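Local coordinates for N-acetylglucosaminidase (Paenibacillus barengoltzii, PDB 6INX), which probably hydrolyses glycosidic bonds of N-acetylglucosamine-containing glycans as a glycoside hydrolase of family 18, built on a TIM barrel, at residues Leu27-Ile32 against Asp62-Leu67; Gly75-Ala80 against Val106-Glu111; Arg239-Val244 against Gln295-Tyr300. All coordinates share one frame; numbering follows the deposited sequence.

Contact 1 of 3, residues Leu27-Ile32 against Asp62-Leu67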
loop_
_atom_site.group_PDB
_atom_site.type_symbol
_atom_site.label_atom_id
_atom_site.label_comp_id
_atom_site.label_asym_id
_atom_site.label_seq_id
_atom_site.Cartn_x
_atom_site.Cartn_y
_atom_site.Cartn_z
ATOM N N LEU A 27 -27.777 -3.795 20.069
ATOM C CA LEU A 27 -26.792 -4.684 19.478
ATOM C C LEU A 27 -27.426 -6.018 19.108
ATOM O O LEU A 27 -28.350 -6.497 19.772
ATOM C CB LEU A 27 -25.661 -4.936 20.480
ATOM C CG LEU A 27 -24.884 -3.696 20.926
ATOM C CD1 LEU A 27 -24.014 -4.006 22.132
ATOM C CD2 LEU A 27 -24.045 -3.170 19.779
ATOM N N THR A 28 -26.925 -6.617 18.033
ATOM C CA THR A 28 -27.231 -8.012 17.750
ATOM C C THR A 28 -26.137 -8.948 18.228
ATOM O O THR A 28 -26.422 -10.100 18.570
ATOM C CB THR A 28 -27.481 -8.233 16.251
ATOM O OG1 THR A 28 -26.277 -7.993 15.510
ATOM C CG2 THR A 28 -28.562 -7.294 15.743
ATOM N N HIS A 29 -24.901 -8.459 18.298
ATOM C CA HIS A 29 -23.761 -9.268 18.697
ATOM C C HIS A 29 -22.829 -8.438 19.567
ATOM O O HIS A 29 -22.663 -7.235 19.356
ATOM C CB HIS A 29 -22.943 -9.716 17.473
ATOM C CG HIS A 29 -23.652 -10.689 16.588
ATOM N ND1 HIS A 29 -24.709 -10.326 15.782
ATOM C CD2 HIS A 29 -23.460 -12.014 16.390
ATOM C CE1 HIS A 29 -25.130 -11.386 15.113
ATOM N NE2 HIS A 29 -24.393 -12.422 15.467
ATOM N N ILE A 30 -22.210 -9.098 20.535
ATOM C CA ILE A 30 -21.077 -8.544 21.262
ATOM C C ILE A 30 -19.896 -9.473 21.036
ATOM O O ILE A 30 -20.043 -10.693 21.133
ATOM C CB ILE A 30 -21.378 -8.416 22.764
ATOM C CG1 ILE A 30 -22.334 -7.252 23.019
ATOM C CG2 ILE A 30 -20.089 -8.232 23.561
ATOM C CD1 ILE A 30 -22.860 -7.237 24.444
ATOM N N ASN A 31 -18.732 -8.896 20.711
ATOM C CA ASN A 31 -17.468 -9.626 20.613
ATOM C C ASN A 31 -16.625 -9.262 21.833
ATOM O O ASN A 31 -16.196 -8.111 21.975
ATOM C CB ASN A 31 -16.710 -9.236 19.349
ATOM C CG ASN A 31 -17.510 -9.453 18.081
ATOM O OD1 ASN A 31 -17.503 -8.601 17.182
ATOM N ND2 ASN A 31 -18.181 -10.588 17.984
ATOM N N ILE A 32 -16.387 -10.231 22.714
ATOM C CA ILE A 32 -15.661 -9.948 23.949
ATOM C C ILE A 32 -14.161 -10.019 23.679
ATOM O O ILE A 32 -13.652 -11.058 23.260
ATOM C CB ILE A 32 -16.054 -10.939 25.051
ATOM C CG1 ILE A 32 -17.541 -10.837 25.364
ATOM C CG2 ILE A 32 -15.251 -10.646 26.311
ATOM C CD1 ILE A 32 -17.974 -11.831 26.428
ATOM N N ASP A 62 -32.173 -11.865 22.279
ATOM C CA ASP A 62 -31.785 -11.983 20.881
ATOM C C ASP A 62 -30.297 -11.734 20.659
ATOM O O ASP A 62 -29.820 -11.870 19.527
ATOM C CB ASP A 62 -32.600 -11.011 20.023
ATOM C CG ASP A 62 -34.067 -11.397 19.933
ATOM O OD1 ASP A 62 -34.391 -12.574 20.193
ATOM O OD2 ASP A 62 -34.893 -10.524 19.600
ATOM N N LEU A 63 -29.563 -11.372 21.706
ATOM C CA LEU A 63 -28.157 -11.007 21.581
ATOM C C LEU A 63 -27.293 -12.255 21.467
ATOM O O LEU A 63 -27.478 -13.216 22.221
ATOM C CB LEU A 63 -27.747 -10.208 22.816
ATOM C CG LEU A 63 -26.307 -9.731 22.960
ATOM C CD1 LEU A 63 -26.006 -8.688 21.898
ATOM C CD2 LEU A 63 -26.097 -9.162 24.352
ATOM N N THR A 64 -26.345 -12.239 20.525
ATOM C CA THR A 64 -25.351 -13.298 20.379
ATOM C C THR A 64 -24.027 -12.797 20.952
ATOM O O THR A 64 -23.553 -11.723 20.569
ATOM C CB THR A 64 -25.184 -13.661 18.897
ATOM O OG1 THR A 64 -26.432 -14.124 18.363
ATOM C CG2 THR A 64 -24.128 -14.743 18.692
ATOM N N ILE A 65 -23.442 -13.562 21.870
ATOM C CA ILE A 65 -22.234 -13.152 22.585
ATOM C C ILE A 65 -21.094 -14.062 22.158
ATOM O O ILE A 65 -21.104 -15.265 22.442
ATOM C CB ILE A 65 -22.427 -13.178 24.108
ATOM C CG1 ILE A 65 -23.607 -12.293 24.509
ATOM C CG2 ILE A 65 -21.157 -12.713 24.824
ATOM C CD1 ILE A 65 -23.828 -12.240 26.011
ATOM N N LEU A 66 -20.095 -13.486 21.490
ATOM C CA LEU A 66 -18.934 -14.231 21.022
ATOM C C LEU A 66 -17.704 -13.883 21.851
ATOM O O LEU A 66 -17.551 -12.756 22.339
ATOM C CB LEU A 66 -18.642 -13.905 19.552
ATOM C CG LEU A 66 -19.844 -14.047 18.610
ATOM C CD1 LEU A 66 -19.477 -13.598 17.199
ATOM C CD2 LEU A 66 -20.371 -15.475 18.618
ATOM N N LEU A 67 -16.819 -14.860 22.011
ATOM C CA LEU A 67 -15.509 -14.593 22.588
ATOM C C LEU A 67 -14.541 -14.334 21.445
ATOM O O LEU A 67 -14.325 -15.217 20.606
ATOM C CB LEU A 67 -15.028 -15.796 23.395
ATOM C CG LEU A 67 -13.587 -15.680 23.918
ATOM C CD1 LEU A 67 -13.444 -14.589 24.985
ATOM C CD2 LEU A 67 -13.120 -17.033 24.465
HETATM O O HOH W 1 -28.010 -12.097 17.522
#

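Contact 2 of 3, residues Gly75-Ala80 against Val106-Glu111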
loop_
_atom_site.group_PDB
_atom_site.type_symbol
_atom_site.label_atom_id
_atom_site.label_comp_id
_atom_site.label_asym_id
_atom_site.label_seq_id
_atom_site.Cartn_x
_atom_site.Cartn_y
_atom_site.Cartn_z
ATOM N N GLY A 75 -0.020 -13.695 20.010
ATOM C CA GLY A 75 0.650 -14.758 19.295
ATOM C C GLY A 75 0.031 -16.119 19.548
ATOM O O GLY A 75 -1.008 -16.262 20.189
ATOM N N GLY A 76 0.701 -17.139 19.011
ATOM C CA GLY A 76 0.308 -18.521 19.216
ATOM C C GLY A 76 -0.491 -19.141 18.088
ATOM O O GLY A 76 -0.659 -20.362 18.081
ATOM N N PHE A 77 -0.967 -18.341 17.131
ATOM C CA PHE A 77 -1.872 -18.850 16.104
ATOM C C PHE A 77 -1.142 -19.653 15.041
ATOM O O PHE A 77 -1.580 -20.746 14.678
ATOM C CB PHE A 77 -2.600 -17.685 15.437
ATOM C CG PHE A 77 -3.669 -17.068 16.276
ATOM C CD1 PHE A 77 -4.914 -17.663 16.383
ATOM C CD2 PHE A 77 -3.439 -15.872 16.938
ATOM C CE1 PHE A 77 -5.915 -17.072 17.149
ATOM C CE2 PHE A 77 -4.427 -15.284 17.709
ATOM C CZ PHE A 77 -5.666 -15.883 17.810
ATOM N N SER A 78 -0.066 -19.103 14.466
ATOM C CA SER A 78 0.671 -19.860 13.459
ATOM C C SER A 78 1.176 -21.174 14.044
ATOM O O SER A 78 1.133 -22.219 13.385
ATOM C CB SER A 78 1.831 -19.023 12.909
ATOM O OG SER A 78 2.603 -19.733 11.956
ATOM N N GLU A 79 1.650 -21.135 15.287
ATOM C CA GLU A 79 2.109 -22.345 15.971
ATOM C C GLU A 79 0.984 -23.367 16.110
ATOM O O GLU A 79 1.141 -24.543 15.744
ATOM C CB GLU A 79 2.655 -21.958 17.351
ATOM C CG GLU A 79 3.860 -20.994 17.330
ATOM C CD GLU A 79 3.472 -19.526 17.459
ATOM O OE1 GLU A 79 2.424 -19.109 16.915
ATOM O OE2 GLU A 79 4.234 -18.780 18.123
ATOM N N ALA A 80 -0.169 -22.934 16.628
ATOM C CA ALA A 80 -1.286 -23.858 16.817
ATOM C C ALA A 80 -1.788 -24.396 15.483
ATOM O O ALA A 80 -2.091 -25.586 15.360
ATOM C CB ALA A 80 -2.417 -23.160 17.567
ATOM N N VAL A 106 -17.230 -18.256 18.977
ATOM C CA VAL A 106 -15.878 -17.715 18.975
ATOM C C VAL A 106 -15.680 -16.869 17.729
ATOM O O VAL A 106 -16.080 -17.260 16.625
ATOM C CB VAL A 106 -14.829 -18.846 19.033
ATOM C CG1 VAL A 106 -13.410 -18.309 18.814
ATOM C CG2 VAL A 106 -14.928 -19.574 20.359
ATOM N N ASP A 107 -15.062 -15.715 17.909
ATOM C CA ASP A 107 -14.614 -14.863 16.815
ATOM C C ASP A 107 -13.089 -14.928 16.812
ATOM O O ASP A 107 -12.449 -14.448 17.751
ATOM C CB ASP A 107 -15.092 -13.428 17.042
ATOM C CG ASP A 107 -14.451 -12.443 16.080
ATOM O OD1 ASP A 107 -14.583 -12.648 14.856
ATOM O OD2 ASP A 107 -13.817 -11.479 16.558
ATOM N N LEU A 108 -12.496 -15.493 15.767
ATOM C CA LEU A 108 -11.044 -15.619 15.711
ATOM C C LEU A 108 -10.431 -14.370 15.095
ATOM O O LEU A 108 -10.779 -13.991 13.971
ATOM C CB LEU A 108 -10.640 -16.836 14.886
ATOM C CG LEU A 108 -9.312 -17.441 15.332
ATOM C CD1 LEU A 108 -9.497 -18.199 16.638
ATOM C CD2 LEU A 108 -8.760 -18.356 14.250
ATOM N N ASP A 109 -9.494 -13.749 15.825
ATOM C CA ASP A 109 -8.870 -12.499 15.398
ATOM C C ASP A 109 -7.354 -12.677 15.305
ATOM O O ASP A 109 -6.595 -12.016 16.018
ATOM C CB ASP A 109 -9.234 -11.400 16.406
ATOM C CG ASP A 109 -8.838 -10.025 15.948
ATOM O OD1 ASP A 109 -8.509 -9.863 14.757
ATOM O OD2 ASP A 109 -8.872 -9.096 16.785
ATOM N N TRP A 110 -6.910 -13.584 14.443
ATOM C CA TRP A 110 -5.494 -13.785 14.150
ATOM C C TRP A 110 -5.054 -12.714 13.154
ATOM O O TRP A 110 -5.594 -12.622 12.050
ATOM C CB TRP A 110 -5.345 -15.188 13.552
ATOM C CG TRP A 110 -3.978 -15.604 13.042
ATOM C CD1 TRP A 110 -2.811 -14.889 13.073
ATOM C CD2 TRP A 110 -3.661 -16.855 12.431
ATOM N NE1 TRP A 110 -1.788 -15.622 12.508
ATOM C CE2 TRP A 110 -2.285 -16.835 12.106
ATOM C CE3 TRP A 110 -4.404 -18.000 12.135
ATOM C CZ2 TRP A 110 -1.647 -17.908 11.499
ATOM C CZ3 TRP A 110 -3.764 -19.072 11.549
ATOM C CH2 TRP A 110 -2.401 -19.012 11.215
ATOM N N GLU A 111 -4.088 -11.889 13.547
ATOM C CA GLU A 111 -3.688 -10.748 12.729
ATOM C C GLU A 111 -2.213 -10.883 12.370
ATOM O O GLU A 111 -1.362 -10.355 13.085
ATOM C CB GLU A 111 -3.984 -9.444 13.498
ATOM C CG GLU A 111 -5.471 -9.309 13.845
ATOM C CD GLU A 111 -5.838 -7.984 14.507
ATOM O OE1 GLU A 111 -5.031 -7.044 14.484
ATOM O OE2 GLU A 111 -6.962 -7.888 15.052
#

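Contact 3 of 3, residues Arg239-Val244 against Gln295-Tyr300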
loop_
_atom_site.group_PDB
_atom_site.type_symbol
_atom_site.label_atom_id
_atom_site.label_comp_id
_atom_site.label_asym_id
_atom_site.label_seq_id
_atom_site.Cartn_x
_atom_site.Cartn_y
_atom_site.Cartn_z
ATOM N N ARG A 239 -6.969 7.855 14.075
ATOM C CA ARG A 239 -5.548 7.725 13.783
ATOM C C ARG A 239 -5.005 9.124 13.533
ATOM O O ARG A 239 -5.722 9.995 13.035
ATOM C CB ARG A 239 -5.325 6.852 12.535
ATOM C CG ARG A 239 -5.436 5.340 12.791
ATOM C CD ARG A 239 -4.176 4.803 13.440
ATOM N NE ARG A 239 -4.351 3.430 13.901
ATOM C CZ ARG A 239 -3.371 2.681 14.388
ATOM N NH1 ARG A 239 -2.130 3.153 14.465
ATOM N NH2 ARG A 239 -3.634 1.449 14.798
ATOM N N MET A 240 -3.748 9.355 13.913
ATOM C CA MET A 240 -3.232 10.717 13.976
ATOM C C MET A 240 -1.788 10.772 13.510
ATOM O O MET A 240 -0.978 9.919 13.874
ATOM C CB MET A 240 -3.319 11.228 15.420
ATOM C CG MET A 240 -2.741 12.617 15.635
ATOM S SD MET A 240 -3.017 13.202 17.331
ATOM C CE MET A 240 -1.961 12.085 18.238
ATOM N N TRP A 241 -1.477 11.775 12.689
ATOM C CA TRP A 241 -0.115 12.031 12.249
ATOM C C TRP A 241 0.327 13.405 12.743
ATOM O O TRP A 241 -0.466 14.356 12.766
ATOM C CB TRP A 241 -0.017 12.018 10.717
ATOM C CG TRP A 241 -0.130 10.670 10.056
ATOM C CD1 TRP A 241 0.895 9.923 9.554
ATOM C CD2 TRP A 241 -1.333 9.938 9.794
ATOM N NE1 TRP A 241 0.407 8.762 8.988
ATOM C CE2 TRP A 241 -0.959 8.750 9.118
ATOM C CE3 TRP A 241 -2.688 10.166 10.065
ATOM C CZ2 TRP A 241 -1.892 7.791 8.723
ATOM C CZ3 TRP A 241 -3.615 9.224 9.656
ATOM C CH2 TRP A 241 -3.213 8.044 8.997
ATOM N N LYS A 242 1.606 13.515 13.093
ATOM C CA LYS A 242 2.148 14.727 13.686
ATOM C C LYS A 242 3.107 15.438 12.739
ATOM O O LYS A 242 3.748 14.816 11.888
ATOM C CB LYS A 242 2.884 14.398 14.981
ATOM C CG LYS A 242 1.997 13.712 16.024
ATOM C CD LYS A 242 2.806 13.327 17.253
ATOM C CE LYS A 242 1.909 12.672 18.298
ATOM N NZ LYS A 242 2.666 12.242 19.512
ATOM N N ASP A 243 3.191 16.761 12.907
ATOM C CA ASP A 243 4.189 17.582 12.221
ATOM C C ASP A 243 4.070 17.470 10.703
ATOM O O ASP A 243 5.050 17.243 9.988
ATOM C CB ASP A 243 5.591 17.261 12.730
ATOM C CG ASP A 243 5.713 17.477 14.224
ATOM O OD1 ASP A 243 5.324 18.571 14.691
ATOM O OD2 ASP A 243 6.162 16.550 14.920
ATOM N N VAL A 244 2.850 17.649 10.213
ATOM C CA VAL A 244 2.609 17.534 8.777
ATOM C C VAL A 244 2.518 18.921 8.154
ATOM O O VAL A 244 2.036 19.866 8.798
ATOM C CB VAL A 244 1.387 16.660 8.454
ATOM C CG1 VAL A 244 1.370 15.408 9.316
ATOM C CG2 VAL A 244 0.135 17.417 8.641
ATOM N N GLN A 295 -0.924 21.456 11.601
ATOM C CA GLN A 295 0.259 20.682 11.950
ATOM C C GLN A 295 -0.087 19.231 12.291
ATOM O O GLN A 295 0.676 18.317 11.968
ATOM C CB GLN A 295 0.928 21.361 13.150
ATOM C CG GLN A 295 2.282 20.836 13.547
ATOM C CD GLN A 295 2.743 21.405 14.881
ATOM O OE1 GLN A 295 1.926 21.813 15.719
ATOM N NE2 GLN A 295 4.053 21.428 15.090
ATOM N N THR A 296 -1.231 19.006 12.935
ATOM C CA THR A 296 -1.638 17.681 13.399
ATOM C C THR A 296 -2.892 17.263 12.643
ATOM O O THR A 296 -3.893 17.990 12.645
ATOM C CB THR A 296 -1.909 17.710 14.909
ATOM O OG1 THR A 296 -0.722 18.117 15.605
ATOM C CG2 THR A 296 -2.337 16.335 15.419
ATOM N N PHE A 297 -2.838 16.094 11.999
ATOM C CA PHE A 297 -3.929 15.578 11.181
ATOM C C PHE A 297 -4.562 14.386 11.887
ATOM O O PHE A 297 -3.850 13.466 12.303
ATOM C CB PHE A 297 -3.378 15.131 9.820
ATOM C CG PHE A 297 -4.402 14.504 8.926
ATOM C CD1 PHE A 297 -4.688 13.143 9.004
ATOM C CD2 PHE A 297 -5.074 15.267 7.994
ATOM C CE1 PHE A 297 -5.639 12.573 8.174
ATOM C CE2 PHE A 297 -6.016 14.700 7.178
ATOM C CZ PHE A 297 -6.302 13.360 7.262
ATOM N N ILE A 298 -5.897 14.378 11.964
ATOM C CA ILE A 298 -6.652 13.359 12.694
ATOM C C ILE A 298 -7.750 12.804 11.798
ATOM O O ILE A 298 -8.570 13.564 11.279
ATOM C CB ILE A 298 -7.266 13.940 13.983
ATOM C CG1 ILE A 298 -6.149 14.364 14.943
ATOM C CG2 ILE A 298 -8.207 12.932 14.633
ATOM C CD1 ILE A 298 -6.613 15.146 16.185
ATOM N N SER A 299 -7.772 11.480 11.631
ATOM C CA SER A 299 -8.789 10.790 10.848
ATOM C C SER A 299 -9.702 10.019 11.795
ATOM O O SER A 299 -9.221 9.356 12.713
ATOM C CB SER A 299 -8.112 9.774 9.921
ATOM O OG SER A 299 -9.062 8.877 9.400
ATOM N N TYR A 300 -11.015 10.055 11.551
ATOM C CA TYR A 300 -11.944 9.402 12.473
ATOM C C TYR A 300 -13.252 9.089 11.755
ATOM O O TYR A 300 -13.436 9.446 10.595
ATOM C CB TYR A 300 -12.151 10.262 13.735
ATOM C CG TYR A 300 -12.914 11.554 13.532
ATOM C CD1 TYR A 300 -12.389 12.585 12.767
ATOM C CD2 TYR A 300 -14.154 11.752 14.132
ATOM C CE1 TYR A 300 -13.078 13.776 12.588
ATOM C CE2 TYR A 300 -14.854 12.952 13.961
ATOM C CZ TYR A 300 -14.306 13.955 13.192
ATOM O OH TYR A 300 -14.992 15.146 13.017
#

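Contact 1 of 3, residues Leu27-Ile32 against Asp62-Leu67
With CG anti to the carbonyl carbon (chi1 -68°), His29 lays its CD2 beside CB and CG2 of Thr64, and the parallel register puts both residues on one face of the sheet. His29 CD2 is 3.5 Å from Thr64 CB. The ring's rotation is fixed from the other side: Thr28 OG1 lies in the ring plane, 2.8 Å from His29 ND1, in a hydrogen bond that either group could donate. A water sits above one face of the ring, toward its rim; it donates to Thr28 O and Asp62 O and accepts from Thr64 OG1, tying the two segments together where the pairing begins. Asn31 and Leu66 share the His29 face; Asn31 ND2 lies 3.4 Å from Leu66 CD1, while Asn31 OD1 is bonded to Gln181. On the reverse face, Ile30 CD1 reaches back to Leu63 CD2 at 3.8 Å, and Ile32 CD1 meets Ile65 CG2 at 3.7 Å. The backbones are joined by four parallel-strand bonds: Thr28 O and Ile30 O accept from Thr64 N and Leu66 N, and Thr64 O and Leu66 O accept from Ile30 N and Ile32 N. These are neighbouring parallel strands of the TIM barrel, connected through helix 53-59. His29 and Leu66 face the barrel interior, where Trp153 packs on both; Ile32 and Ile65 lie against helix 53-59, and strand 6-12 pairs with 29-38 along its other edge.

Contact 2 of 3, residues Gly75-Ala80 against Val106-Glu111
Trp110 belongs to the DxxDxDxE signature of family 18, between Asp109 and Glu111, and its indole takes the CB of Phe77, at the start of the short helix 77-81, over its face. The two side chains run antiparallel, each with its CB on the other's ring. Phe77 CB stands over the five-membered ring of Trp110, 3.3 Å from its centroid, in a CH-pi contact 11° off the normal; in return, Trp110 CB lies 3.8 Å from the centroid of the Phe77 ring. The ring planes are nearly parallel, but offset enough that little of one ring covers the other. Trp110 reaches this place with CG anti to its backbone N (chi1 175°) and the indole in the plane of its own CA-CB bond (chi2 2°). The far end of the indole lies against the first turn of the helix, with Trp110 CZ2 3.6 Å from Ser78 N. Leu108, two residues earlier on strand 105-109, touches the edge of the Phe77 ring, its CD1 3.8 Å from Phe77 CE1. In this signature the closing glutamate, here Glu111, is in relatives the proton donor, so the packing adjoins, in sequence, the residues that probably form the active site; Asp107 of the same motif is bonded to Tyr10, Ser68 and Thr155. An alanine in place of Trp110 would probably open a gap beside Phe77 CB and the first helical turn, leaving the Phe77 side chain freer to shift. Gly76 is the N-cap residue of the helix, and its O accepts from Ala80 N at 3.0 Å. Phe130 of helix 126-148 meets the indole nearly at right angles, and Ser78 OG is hydrogen-bonded to Asp126 OD1.

Contact 3 of 3, residues Arg239-Val244 against Gln295-Tyr300
Met240 packs on Ile298 and Thr296 in the antiparallel sheet inserted between barrel strands 230-235 and 320-324, which is consistent with the insertion domain found in many family 18 enzymes. Its CB lies 3.9 Å from Phe297 O, close beside the strand opposite. With CG anti to the backbone N (chi1 177°), the side chain runs out over that strand: CG comes within 3.7 Å of Thr296 CG2 and 3.9 Å of Ile298 CG1, and SD continues past the Thr296 methyl, 3.7 Å from CG2. At the tip the side chain bends at chi3, and CE turns back away from the 295-300 strand.

Met240 and Ile298 form a non-hydrogen-bonded pair. The hydrogen-bonded pairs flank it: Arg239 with Ser299 and Trp241 with Phe297, each joined by two backbone N-H...O bonds. The side chains of these pairs occupy the other face of the sheet. There the indole of Trp241 lies alongside Phe297: Trp241 CE3 is 3.7 Å from Phe297 CD1, at the edge of the phenyl ring, and the planes are 64° apart; Trp241 NE1 is held by Gln192 O. Arg239 leads its guanidinium away from Ser299, to a salt bridge with Asp186, a hydrogen bond to Gly259 O and a cation-pi contact with Tyr261.

Past the paired strands, Asp243 has positive phi and turns the chain so that Val244 still reaches Gln295. Val244 N donates to Gln295 O at 2.9 Å, the N-H almost perfectly straight (178°) and directed onto a lone pair of that carbonyl.

Overall arrangement
Contacts 1 and 2 share the barrel sheet: strands 64-70 and 105-109 are neighbours in it, and Leu67 O of contact 1 probably accepts a hydrogen bond from Asp107 N of contact 2. Both are buried, yet contact 1 pairs two parallel strands through backbone bonds, whereas contact 2 fits the start of a helix to strand 105-109 and the residues following it by packing of Phe77, Trp110 and Leu108. Contact 3 also relies on backbone pairing, but antiparallel, in a separate sheet and partly at the surface, with exposed Asp243 and Gln295 at one end. The centres of contacts 1 and 3 are 33 Å apart; the nearest atoms of contacts 2 and 3 are about 9 Å apart.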